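Local coordinates for VP5 (Halorubrum pleomorphic virus 2, PDB 6QGI), which is an envelope protein of a prokaryotic pleomorphic virus and probably drives fusion of the viral membrane with that of its haloarchaeal host, at residues Pro195-Gly209 / Val221-Asp233. Residues are numbered along the deposited sequence; the frame is centred on the assembly and turned at random.
Sequences PMSGLVGDLGDLKNG and VYLNASNWKPIYD
K229 NZ is gripped by two groups: it donates to M196 O at 2.6 Å, close to the line of the carbonyl bond (C=O...N angle 164°), and it forms a salt bridge with D233 OD1 (2.8 Å), one helical turn on, which receives it on its syn lone pair. With CG anti to the backbone N (chi1 178°) and one bend at chi2, the lysine chain runs alongside the loop to reach that carbonyl, its CD and CE also lying against M196 O. One turn of helix thus fastens a passing loop by its main chain as well as by its side chains. P195 O lies against the same turn, 3.3 Å from K229 CA in a CA-H...O contact. Beyond it, M196 CG sits over a face of the Y232 ring, 3.9 Å from the centroid, a CH-pi contact; SD stays farther above that face. P195 CB packs against W228 CB, the two side chains running in the same direction, and F113 and W117 of helix 91-133 meet both residues. The architecture is a loop between strands 189-193 and 212-215 laid along the first turns of helix 225-253, within the envelope protein's N-terminal region. N224 is the N-cap, its OD1 accepting weakly from S226 N. G198 CA packs 3.6 Å from A225 CB, and L199 CD2 approaches the same methyl. Where loop and helix start converge, one water accepts from A225 N and donates to G209 O (3.0 Å) and to L223 O (2.7 Å).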
# COMPACT_ATOMS: atom_id res chain seq x y z
N PRO A 195 -10.75 11.45 8.82
CA PRO A 195 -11.06 10.02 8.70
C PRO A 195 -12.14 9.50 9.68
O PRO A 195 -12.72 8.45 9.42
CB PRO A 195 -9.72 9.34 8.98
CG PRO A 195 -8.70 10.37 8.75
CD PRO A 195 -9.33 11.66 9.14
N MET A 196 -12.40 10.25 10.76
CA MET A 196 -13.40 9.83 11.78
C MET A 196 -14.82 10.25 11.38
O MET A 196 -15.74 9.41 11.52
CB MET A 196 -13.06 10.44 13.15
CG MET A 196 -11.67 10.09 13.64
SD MET A 196 -10.39 11.11 12.87
CE MET A 196 -10.36 12.50 14.00
N SER A 197 -15.01 11.49 10.92
CA SER A 197 -16.34 11.98 10.57
C SER A 197 -16.76 11.58 9.15
O SER A 197 -17.95 11.36 8.91
CB SER A 197 -16.41 13.50 10.71
OG SER A 197 -15.80 14.19 9.64
N GLY A 198 -15.79 11.50 8.24
CA GLY A 198 -16.04 11.20 6.84
C GLY A 198 -16.74 12.36 6.16
O GLY A 198 -16.53 13.52 6.54
N LEU A 199 -17.59 12.07 5.17
CA LEU A 199 -18.36 13.11 4.48
C LEU A 199 -19.64 13.41 5.26
O LEU A 199 -20.05 12.59 6.08
CB LEU A 199 -18.69 12.69 3.05
CG LEU A 199 -17.55 12.37 2.07
CD1 LEU A 199 -18.08 12.28 0.69
CD2 LEU A 199 -16.44 13.42 2.11
N VAL A 200 -20.26 14.58 5.01
CA VAL A 200 -21.50 14.98 5.68
C VAL A 200 -22.66 14.07 5.19
O VAL A 200 -23.45 13.60 6.01
CB VAL A 200 -21.81 16.49 5.52
CG1 VAL A 200 -23.09 16.88 6.25
CG2 VAL A 200 -20.65 17.33 6.03
N GLY A 201 -22.71 13.81 3.88
CA GLY A 201 -23.72 12.93 3.27
C GLY A 201 -24.74 13.58 2.36
O GLY A 201 -25.50 12.87 1.70
N ASP A 202 -24.79 14.94 2.32
CA ASP A 202 -25.72 15.71 1.49
C ASP A 202 -25.05 16.16 0.17
O ASP A 202 -23.94 15.73 -0.13
CB ASP A 202 -26.26 16.92 2.29
CG ASP A 202 -25.23 18.00 2.54
OD1 ASP A 202 -24.24 17.72 3.24
OD2 ASP A 202 -25.42 19.13 2.04
N LEU A 203 -25.73 17.02 -0.62
CA LEU A 203 -25.20 17.51 -1.90
C LEU A 203 -24.22 18.70 -1.73
O LEU A 203 -23.63 19.14 -2.72
CB LEU A 203 -26.33 17.88 -2.88
CG LEU A 203 -27.19 16.75 -3.44
CD1 LEU A 203 -28.44 17.30 -4.09
CD2 LEU A 203 -26.42 15.90 -4.45
N GLY A 204 -24.05 19.18 -0.50
CA GLY A 204 -23.14 20.27 -0.19
C GLY A 204 -21.69 19.84 -0.14
O GLY A 204 -20.78 20.68 -0.15
N ASP A 205 -21.45 18.52 -0.07
CA ASP A 205 -20.11 17.93 -0.02
C ASP A 205 -19.43 18.00 -1.37
O ASP A 205 -20.12 18.02 -2.40
CB ASP A 205 -20.19 16.47 0.46
CG ASP A 205 -20.68 16.32 1.88
OD1 ASP A 205 -21.01 17.34 2.51
OD2 ASP A 205 -20.74 15.18 2.37
N LEU A 206 -18.08 18.03 -1.39
CA LEU A 206 -17.27 18.03 -2.62
C LEU A 206 -17.79 16.93 -3.54
O LEU A 206 -18.00 15.81 -3.07
CB LEU A 206 -15.77 17.82 -2.32
CG LEU A 206 -15.02 18.94 -1.60
CD1 LEU A 206 -13.68 18.44 -1.10
CD2 LEU A 206 -14.82 20.16 -2.48
N LYS A 207 -18.07 17.27 -4.81
CA LYS A 207 -18.66 16.38 -5.82
C LYS A 207 -18.16 14.94 -5.71
O LYS A 207 -18.97 14.02 -5.86
CB LYS A 207 -18.38 16.91 -7.23
CG LYS A 207 -19.32 16.35 -8.29
CD LYS A 207 -18.76 16.49 -9.68
CE LYS A 207 -19.54 15.65 -10.65
NZ LYS A 207 -18.94 15.69 -12.01
N ASN A 208 -16.87 14.75 -5.45
CA ASN A 208 -16.26 13.43 -5.40
C ASN A 208 -15.65 13.12 -4.03
O ASN A 208 -14.75 12.29 -3.94
CB ASN A 208 -15.22 13.31 -6.50
CG ASN A 208 -15.71 13.68 -7.87
OD1 ASN A 208 -16.84 13.35 -8.26
ND2 ASN A 208 -14.89 14.38 -8.62
N GLY A 209 -16.17 13.77 -2.99
CA GLY A 209 -15.78 13.57 -1.60
C GLY A 209 -14.58 14.37 -1.16
O GLY A 209 -14.67 15.17 -0.22
N VAL A 221 -9.03 12.42 -7.78
CA VAL A 221 -9.60 12.62 -6.46
C VAL A 221 -8.65 11.99 -5.45
O VAL A 221 -8.14 10.89 -5.68
CB VAL A 221 -11.05 12.08 -6.32
CG1 VAL A 221 -11.69 12.53 -5.00
CG2 VAL A 221 -11.91 12.53 -7.48
N TYR A 222 -8.40 12.70 -4.36
CA TYR A 222 -7.55 12.27 -3.26
C TYR A 222 -8.06 12.97 -2.00
O TYR A 222 -8.90 13.86 -2.13
CB TYR A 222 -6.06 12.55 -3.57
CG TYR A 222 -5.49 13.86 -3.08
CD1 TYR A 222 -5.97 15.08 -3.56
CD2 TYR A 222 -4.41 13.89 -2.21
CE1 TYR A 222 -5.43 16.29 -3.13
CE2 TYR A 222 -3.84 15.09 -1.80
CZ TYR A 222 -4.36 16.29 -2.25
OH TYR A 222 -3.83 17.48 -1.81
N LEU A 223 -7.60 12.56 -0.81
CA LEU A 223 -8.06 13.10 0.47
C LEU A 223 -9.60 12.96 0.60
O LEU A 223 -10.27 13.85 1.14
CB LEU A 223 -7.61 14.57 0.66
CG LEU A 223 -6.13 14.80 0.88
CD1 LEU A 223 -5.81 16.27 0.94
CD2 LEU A 223 -5.69 14.17 2.15
N ASN A 224 -10.14 11.84 0.07
CA ASN A 224 -11.56 11.52 0.09
C ASN A 224 -11.86 10.82 1.41
O ASN A 224 -11.53 9.64 1.56
CB ASN A 224 -11.94 10.66 -1.13
CG ASN A 224 -13.42 10.35 -1.31
OD1 ASN A 224 -14.29 10.80 -0.56
ND2 ASN A 224 -13.73 9.58 -2.33
N ALA A 225 -12.49 11.54 2.36
CA ALA A 225 -12.84 11.04 3.70
C ALA A 225 -13.74 9.78 3.66
O ALA A 225 -13.71 8.99 4.60
CB ALA A 225 -13.51 12.13 4.51
N SER A 226 -14.49 9.59 2.55
CA SER A 226 -15.33 8.42 2.26
C SER A 226 -14.51 7.14 2.12
O SER A 226 -15.08 6.05 2.23
CB SER A 226 -16.11 8.64 0.97
OG SER A 226 -17.27 9.41 1.20
N ASN A 227 -13.20 7.27 1.79
CA ASN A 227 -12.28 6.14 1.63
C ASN A 227 -11.52 5.85 2.93
O ASN A 227 -11.02 4.74 3.10
CB ASN A 227 -11.31 6.41 0.49
CG ASN A 227 -11.93 6.40 -0.88
OD1 ASN A 227 -13.06 5.93 -1.10
ND2 ASN A 227 -11.19 6.91 -1.86
N TRP A 228 -11.44 6.84 3.82
CA TRP A 228 -10.75 6.77 5.11
C TRP A 228 -11.70 6.35 6.24
O TRP A 228 -11.27 5.65 7.16
CB TRP A 228 -10.09 8.12 5.42
CG TRP A 228 -8.92 8.43 4.53
CD1 TRP A 228 -8.95 8.78 3.21
CD2 TRP A 228 -7.54 8.42 4.91
NE1 TRP A 228 -7.68 8.99 2.74
CE2 TRP A 228 -6.79 8.78 3.77
CE3 TRP A 228 -6.86 8.17 6.12
CZ2 TRP A 228 -5.39 8.89 3.80
CZ3 TRP A 228 -5.48 8.25 6.14
CH2 TRP A 228 -4.76 8.61 4.99
N LYS A 229 -12.98 6.76 6.17
CA LYS A 229 -14.02 6.43 7.16
C LYS A 229 -14.22 4.90 7.31
O LYS A 229 -14.25 4.46 8.46
CB LYS A 229 -15.36 7.13 6.83
CG LYS A 229 -16.51 6.80 7.78
CD LYS A 229 -16.26 7.25 9.21
CE LYS A 229 -17.49 7.15 10.05
NZ LYS A 229 -17.16 7.22 11.50
N PRO A 230 -14.32 4.06 6.23
CA PRO A 230 -14.47 2.62 6.46
C PRO A 230 -13.27 2.00 7.17
O PRO A 230 -13.46 1.10 7.99
CB PRO A 230 -14.63 2.04 5.04
CG PRO A 230 -15.03 3.19 4.20
CD PRO A 230 -14.32 4.36 4.79
N ILE A 231 -12.03 2.48 6.87
CA ILE A 231 -10.80 1.98 7.50
C ILE A 231 -10.79 2.36 9.00
O ILE A 231 -10.49 1.49 9.82
CB ILE A 231 -9.50 2.44 6.78
CG1 ILE A 231 -9.54 2.08 5.29
CG2 ILE A 231 -8.25 1.83 7.44
CD1 ILE A 231 -8.63 2.86 4.43
N TYR A 232 -11.16 3.62 9.34
CA TYR A 232 -11.24 4.09 10.73
C TYR A 232 -12.26 3.27 11.52
O TYR A 232 -11.95 2.83 12.63
CB TYR A 232 -11.59 5.61 10.82
CG TYR A 232 -12.02 6.02 12.22
CD1 TYR A 232 -11.08 6.18 13.24
CD2 TYR A 232 -13.37 6.13 12.55
CE1 TYR A 232 -11.48 6.47 14.54
CE2 TYR A 232 -13.77 6.42 13.85
CZ TYR A 232 -12.82 6.59 14.84
OH TYR A 232 -13.22 6.89 16.13
N ASP A 233 -13.49 3.11 10.97
CA ASP A 233 -14.61 2.37 11.58
C ASP A 233 -14.24 0.93 11.88
O ASP A 233 -14.55 0.45 12.97
CB ASP A 233 -15.86 2.41 10.68
CG ASP A 233 -16.62 3.72 10.68
OD1 ASP A 233 -16.35 4.57 11.56
OD2 ASP A 233 -17.50 3.90 9.81
O HOH W 1 -12.77 14.47 1.94